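Putative pyridoxal phosphate-dependent transferase (Clostridium difficile, PDB 4DQ6) binds pyridoxal-5'-phosphate and is probably a transferase of the class I and II aminotransferase family. Local coordinates at residues E343-N355 with L379-N391. Numbering follows the deposited sequence.
Sequences ESILVQKGKVALN and LEEALIRIKNAIN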
loop_
_atom_site.group_PDB
_atom_site.type_symbol
_atom_site.label_atom_id
_atom_site.label_comp_id
_atom_site.label_asym_id
_atom_site.label_seq_id
_atom_site.Cartn_x
_atom_site.Cartn_y
_atom_site.Cartn_z
ATOM N N GLU A 343 -1.719 -32.999 9.323
ATOM C CA GLU A 343 -2.579 -31.870 8.977
ATOM C C GLU A 343 -4.061 -32.303 8.996
ATOM O O GLU A 343 -4.909 -31.578 9.502
ATOM C CB GLU A 343 -2.202 -31.240 7.636
ATOM C CG GLU A 343 -3.162 -30.113 7.275
ATOM C CD GLU A 343 -2.688 -29.225 6.127
ATOM O OE1 GLU A 343 -1.519 -29.371 5.669
ATOM O OE2 GLU A 343 -3.509 -28.382 5.696
ATOM N N SER A 344 -4.339 -33.480 8.436
ATOM C CA SER A 344 -5.698 -34.006 8.373
ATOM C C SER A 344 -6.323 -34.183 9.755
ATOM O O SER A 344 -7.447 -33.749 9.964
ATOM C CB SER A 344 -5.776 -35.343 7.565
ATOM O OG SER A 344 -5.369 -35.126 6.228
ATOM N N ILE A 345 -5.622 -34.829 10.687
ATOM C CA ILE A 345 -6.222 -35.052 12.008
ATOM C C ILE A 345 -6.369 -33.753 12.797
ATOM O O ILE A 345 -7.301 -33.600 13.524
ATOM C CB ILE A 345 -5.528 -36.111 12.888
ATOM C CG1 ILE A 345 -4.058 -35.767 13.181
ATOM C CG2 ILE A 345 -5.729 -37.505 12.319
ATOM C CD1 ILE A 345 -3.369 -36.844 14.032
ATOM N N LEU A 346 -5.449 -32.802 12.639
ATOM C CA LEU A 346 -5.608 -31.533 13.370
ATOM C C LEU A 346 -6.865 -30.804 12.890
ATOM O O LEU A 346 -7.636 -30.275 13.688
ATOM C CB LEU A 346 -4.359 -30.666 13.156
ATOM C CG LEU A 346 -3.119 -31.158 13.906
ATOM C CD1 LEU A 346 -1.801 -30.527 13.368
ATOM C CD2 LEU A 346 -3.312 -30.825 15.378
ATOM N N VAL A 347 -7.058 -30.764 11.565
ATOM C CA VAL A 347 -8.234 -30.092 10.991
ATOM C C VAL A 347 -9.538 -30.880 11.234
ATOM O O VAL A 347 -10.513 -30.313 11.695
ATOM C CB VAL A 347 -8.092 -29.813 9.484
ATOM C CG1 VAL A 347 -9.407 -29.245 8.950
ATOM C CG2 VAL A 347 -6.921 -28.875 9.216
ATOM N N GLN A 348 -9.525 -32.180 10.922
ATOM C CA GLN A 348 -10.750 -32.991 10.881
ATOM C C GLN A 348 -11.189 -33.388 12.269
ATOM O O GLN A 348 -12.379 -33.319 12.600
ATOM C CB GLN A 348 -10.529 -34.230 10.012
ATOM C CG GLN A 348 -10.303 -33.849 8.568
ATOM C CD GLN A 348 -9.688 -34.937 7.700
ATOM O OE1 GLN A 348 -9.645 -36.116 8.054
ATOM N NE2 GLN A 348 -9.168 -34.513 6.538
ATOM N N LYS A 349 -10.234 -33.825 13.083
ATOM C CA LYS A 349 -10.495 -34.307 14.435
ATOM C C LYS A 349 -10.328 -33.254 15.511
ATOM O O LYS A 349 -11.199 -33.060 16.327
ATOM C CB LYS A 349 -9.641 -35.548 14.741
ATOM C CG LYS A 349 -10.123 -36.329 15.960
ATOM C CD LYS A 349 -9.261 -37.600 16.139
ATOM C CE LYS A 349 -9.785 -38.543 17.211
ATOM N NZ LYS A 349 -10.037 -37.777 18.457
ATOM N N GLY A 350 -9.212 -32.536 15.506
ATOM C CA GLY A 350 -9.031 -31.418 16.438
ATOM C C GLY A 350 -9.905 -30.200 16.186
ATOM O O GLY A 350 -10.299 -29.509 17.116
ATOM N N LYS A 351 -10.175 -29.931 14.917
ATOM C CA LYS A 351 -10.833 -28.688 14.474
ATOM C C LYS A 351 -10.018 -27.456 14.925
ATOM O O LYS A 351 -10.525 -26.497 15.486
ATOM C CB LYS A 351 -12.269 -28.593 14.952
ATOM C CG LYS A 351 -13.196 -29.725 14.512
ATOM C CD LYS A 351 -14.660 -29.280 14.534
ATOM C CE LYS A 351 -15.129 -28.752 15.899
ATOM N NZ LYS A 351 -16.545 -28.221 15.974
ATOM N N VAL A 352 -8.734 -27.503 14.634
ATOM C CA VAL A 352 -7.828 -26.424 15.027
ATOM C C VAL A 352 -6.905 -26.143 13.842
ATOM O O VAL A 352 -6.546 -27.061 13.134
ATOM C CB VAL A 352 -7.056 -26.783 16.344
ATOM C CG1 VAL A 352 -6.211 -28.037 16.154
ATOM C CG2 VAL A 352 -6.280 -25.583 16.890
ATOM N N ALA A 353 -6.601 -24.857 13.637
ATOM C CA ALA A 353 -5.787 -24.406 12.501
ATOM C C ALA A 353 -4.432 -23.927 12.975
ATOM O O ALA A 353 -4.310 -22.894 13.562
ATOM C CB ALA A 353 -6.528 -23.289 11.781
ATOM N N LEU A 354 -3.406 -24.737 12.725
ATOM C CA LEU A 354 -2.024 -24.384 13.005
ATOM C C LEU A 354 -1.294 -24.175 11.668
ATOM O O LEU A 354 -1.789 -24.583 10.604
ATOM C CB LEU A 354 -1.344 -25.531 13.758
ATOM C CG LEU A 354 -2.091 -26.135 14.949
ATOM C CD1 LEU A 354 -1.227 -27.219 15.592
ATOM C CD2 LEU A 354 -2.500 -25.069 15.923
ATOM N N ASN A 355 -0.106 -23.586 11.718
ATOM C CA ASN A 355 0.696 -23.472 10.479
ATOM C C ASN A 355 1.500 -24.738 10.279
ATOM O O ASN A 355 2.359 -25.101 11.128
ATOM C CB ASN A 355 1.640 -22.283 10.526
ATOM C CG ASN A 355 0.966 -20.961 10.331
ATOM O OD1 ASN A 355 0.390 -20.396 11.278
ATOM N ND2 ASN A 355 1.168 -20.361 9.157
ATOM N N LEU A 379 -6.195 -20.139 24.226
ATOM C CA LEU A 379 -5.010 -21.000 24.202
ATOM C C LEU A 379 -5.279 -22.360 24.828
ATOM O O LEU A 379 -4.976 -23.408 24.266
ATOM C CB LEU A 379 -3.844 -20.300 24.896
ATOM C CG LEU A 379 -2.553 -21.125 25.013
ATOM C CD1 LEU A 379 -2.002 -21.748 23.687
ATOM C CD2 LEU A 379 -1.446 -20.298 25.683
ATOM N N GLU A 380 -5.924 -22.343 25.989
ATOM C CA GLU A 380 -6.350 -23.618 26.636
ATOM C C GLU A 380 -7.218 -24.457 25.700
ATOM O O GLU A 380 -7.035 -25.657 25.544
ATOM C CB GLU A 380 -7.023 -23.454 28.015
ATOM C CG GLU A 380 -7.763 -24.762 28.350
ATOM C CD GLU A 380 -8.494 -24.802 29.677
ATOM O OE1 GLU A 380 -9.467 -24.048 29.905
ATOM O OE2 GLU A 380 -8.107 -25.679 30.470
ATOM N N GLU A 381 -8.214 -23.823 25.086
ATOM C CA GLU A 381 -9.072 -24.516 24.169
ATOM C C GLU A 381 -8.304 -25.099 23.007
ATOM O O GLU A 381 -8.580 -26.209 22.580
ATOM C CB GLU A 381 -10.227 -23.572 23.712
ATOM C CG GLU A 381 -11.400 -24.244 23.088
ATOM C CD GLU A 381 -12.294 -23.244 22.393
ATOM O OE1 GLU A 381 -12.663 -22.247 23.061
ATOM O OE2 GLU A 381 -12.626 -23.445 21.197
ATOM N N ALA A 382 -7.339 -24.343 22.523
ATOM C CA ALA A 382 -6.530 -24.834 21.407
ATOM C C ALA A 382 -5.716 -26.059 21.798
ATOM O O ALA A 382 -5.699 -27.030 21.088
ATOM C CB ALA A 382 -5.605 -23.754 20.906
ATOM N N LEU A 383 -5.174 -26.054 22.987
ATOM C CA LEU A 383 -4.346 -27.203 23.442
ATOM C C LEU A 383 -5.209 -28.436 23.677
ATOM O O LEU A 383 -4.807 -29.556 23.373
ATOM C CB LEU A 383 -3.508 -26.838 24.660
ATOM C CG LEU A 383 -2.450 -25.769 24.452
ATOM C CD1 LEU A 383 -2.022 -25.172 25.775
ATOM C CD2 LEU A 383 -1.272 -26.357 23.664
ATOM N N ILE A 384 -6.430 -28.243 24.188
ATOM C CA ILE A 384 -7.385 -29.337 24.351
ATOM C C ILE A 384 -7.779 -29.972 23.010
ATOM O O ILE A 384 -7.808 -31.204 22.866
ATOM C CB ILE A 384 -8.642 -28.860 25.080
ATOM C CG1 ILE A 384 -8.336 -28.452 26.526
ATOM C CG2 ILE A 384 -9.689 -29.967 24.996
ATOM C CD1 ILE A 384 -9.477 -27.669 27.170
ATOM N N ARG A 385 -7.943 -29.119 21.984
ATOM C CA ARG A 385 -8.214 -29.593 20.614
ATOM C C ARG A 385 -7.054 -30.388 20.005
ATOM O O ARG A 385 -7.258 -31.436 19.375
ATOM C CB ARG A 385 -8.652 -28.431 19.694
ATOM C CG ARG A 385 -10.030 -27.869 20.070
ATOM C CD ARG A 385 -10.550 -26.833 19.047
ATOM N NE ARG A 385 -11.858 -26.346 19.488
ATOM C CZ ARG A 385 -12.852 -25.987 18.690
ATOM N NH1 ARG A 385 -12.720 -25.961 17.363
ATOM N NH2 ARG A 385 -14.007 -25.617 19.249
ATOM N N ILE A 386 -5.839 -29.934 20.261
ATOM C CA ILE A 386 -4.669 -30.603 19.740
ATOM C C ILE A 386 -4.577 -31.963 20.427
ATOM O O ILE A 386 -4.386 -32.980 19.775
ATOM C CB ILE A 386 -3.401 -29.765 19.979
ATOM C CG1 ILE A 386 -3.439 -28.508 19.103
ATOM C CG2 ILE A 386 -2.163 -30.579 19.661
ATOM C CD1 ILE A 386 -2.512 -27.347 19.486
ATOM N N LYS A 387 -4.790 -31.999 21.733
ATOM C CA LYS A 387 -4.764 -33.288 22.479
ATOM C C LYS A 387 -5.852 -34.252 21.932
ATOM O O LYS A 387 -5.592 -35.438 21.705
ATOM C CB LYS A 387 -4.927 -33.013 23.974
ATOM C CG LYS A 387 -4.845 -34.240 24.882
ATOM C CD LYS A 387 -4.858 -33.817 26.335
ATOM C CE LYS A 387 -6.195 -33.324 26.870
ATOM N NZ LYS A 387 -6.160 -33.156 28.373
ATOM N N ASN A 388 -7.032 -33.725 21.619
ATOM C CA ASN A 388 -8.059 -34.565 20.995
ATOM C C ASN A 388 -7.603 -35.090 19.626
ATOM O O ASN A 388 -7.796 -36.258 19.304
ATOM C CB ASN A 388 -9.359 -33.798 20.816
ATOM C CG ASN A 388 -10.488 -34.696 20.305
ATOM O OD1 ASN A 388 -10.698 -35.782 20.840
ATOM N ND2 ASN A 388 -11.160 -34.278 19.249
ATOM N N ALA A 389 -7.033 -34.222 18.802
ATOM C CA ALA A 389 -6.562 -34.615 17.495
ATOM C C ALA A 389 -5.598 -35.794 17.535
ATOM O O ALA A 389 -5.658 -36.660 16.662
ATOM C CB ALA A 389 -5.898 -33.433 16.785
ATOM N N ILE A 390 -4.691 -35.816 18.523
ATOM C CA ILE A 390 -3.574 -36.768 18.479
ATOM C C ILE A 390 -3.835 -38.008 19.328
ATOM O O ILE A 390 -2.978 -38.897 19.401
ATOM C CB ILE A 390 -2.233 -36.094 18.844
ATOM C CG1 ILE A 390 -2.158 -35.782 20.345
ATOM C CG2 ILE A 390 -2.049 -34.852 17.998
ATOM C CD1 ILE A 390 -0.811 -35.201 20.753
ATOM N N ASN A 391 -5.029 -38.058 19.916
ATOM C CA ASN A 391 -5.524 -39.164 20.746
ATOM C C ASN A 391 -6.839 -39.662 20.164
ATOM O O ASN A 391 -6.848 -40.206 19.056
ATOM C CB ASN A 391 -5.728 -38.680 22.187
ATOM C CG ASN A 391 -4.419 -38.522 22.937
ATOM O OD1 ASN A 391 -3.867 -39.508 23.404
ATOM N ND2 ASN A 391 -3.931 -37.287 23.083
ATOM O OXT ASN A 391 -7.934 -39.491 20.734
HETATM O O HOH W 1 -13.072 -36.460 18.126
HETATM O O HOH W 2 -10.589 -40.229 20.347
HETATM O O HOH W 3 -11.214 -31.265 19.107
#
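In the part of this aminotransferase-family fold built on the small antiparallel sheet that includes strand 367-371, helix 339-350 meets the C-terminal helix 376-390 where Gly350 comes up against Ala389. The axes of segments 343-350 and 379-390 come within 8.0 Å of each other, at an angle of 114°. Small residues suit this crossing: Gly350, which has no CB, and Ala389, which has only a methyl, let the backbones come close, with Gly350 CA 4.2 Å from Ala389 CA. Ala389 also brings its CB to 3.6 Å from Ile345 O. That carbonyl takes the normal helical bond from Lys349 N and the pi-type one from Gly350 N.

Lys351 then takes a positive phi, and the chain turns into strand 352-353. Arg385 lies along this turn, its methylenes passing over Gly350 O, with CB 3.2 Å from that oxygen. Extended from CG to NE, the side chain carries NH1 to Lys351 O, 2.9 Å away, with the acceptor in the guanidinium plane and an N-H...O angle of 157°.

Ile386 CG1 meets Val352 CG1 at 4.1 Å, the branched side chains crossing nearly at right angles, while Ile386 CD1 reaches Leu354 CD1. Ile370 of strand 367-371 also touches Ile386 and Leu354, so aliphatic side chains suit this buried layer between helix 376-390 and the two strands.

Near the C-terminal end of helix 376-390, Lys349 reaches across: a chi1 of -164° sends its chain toward Asn388, and the bend at chi4 turns NZ onto Asn388 O, 2.8 Å away and above the carbonyl plane. A longer salt bridge joins NZ to Asn391 OXT, with water 2 linking the same two groups. The cationic amine thus suits the helix's C-terminal end, where it would probably offset both the carbonyl dipoles and the terminal carboxylate.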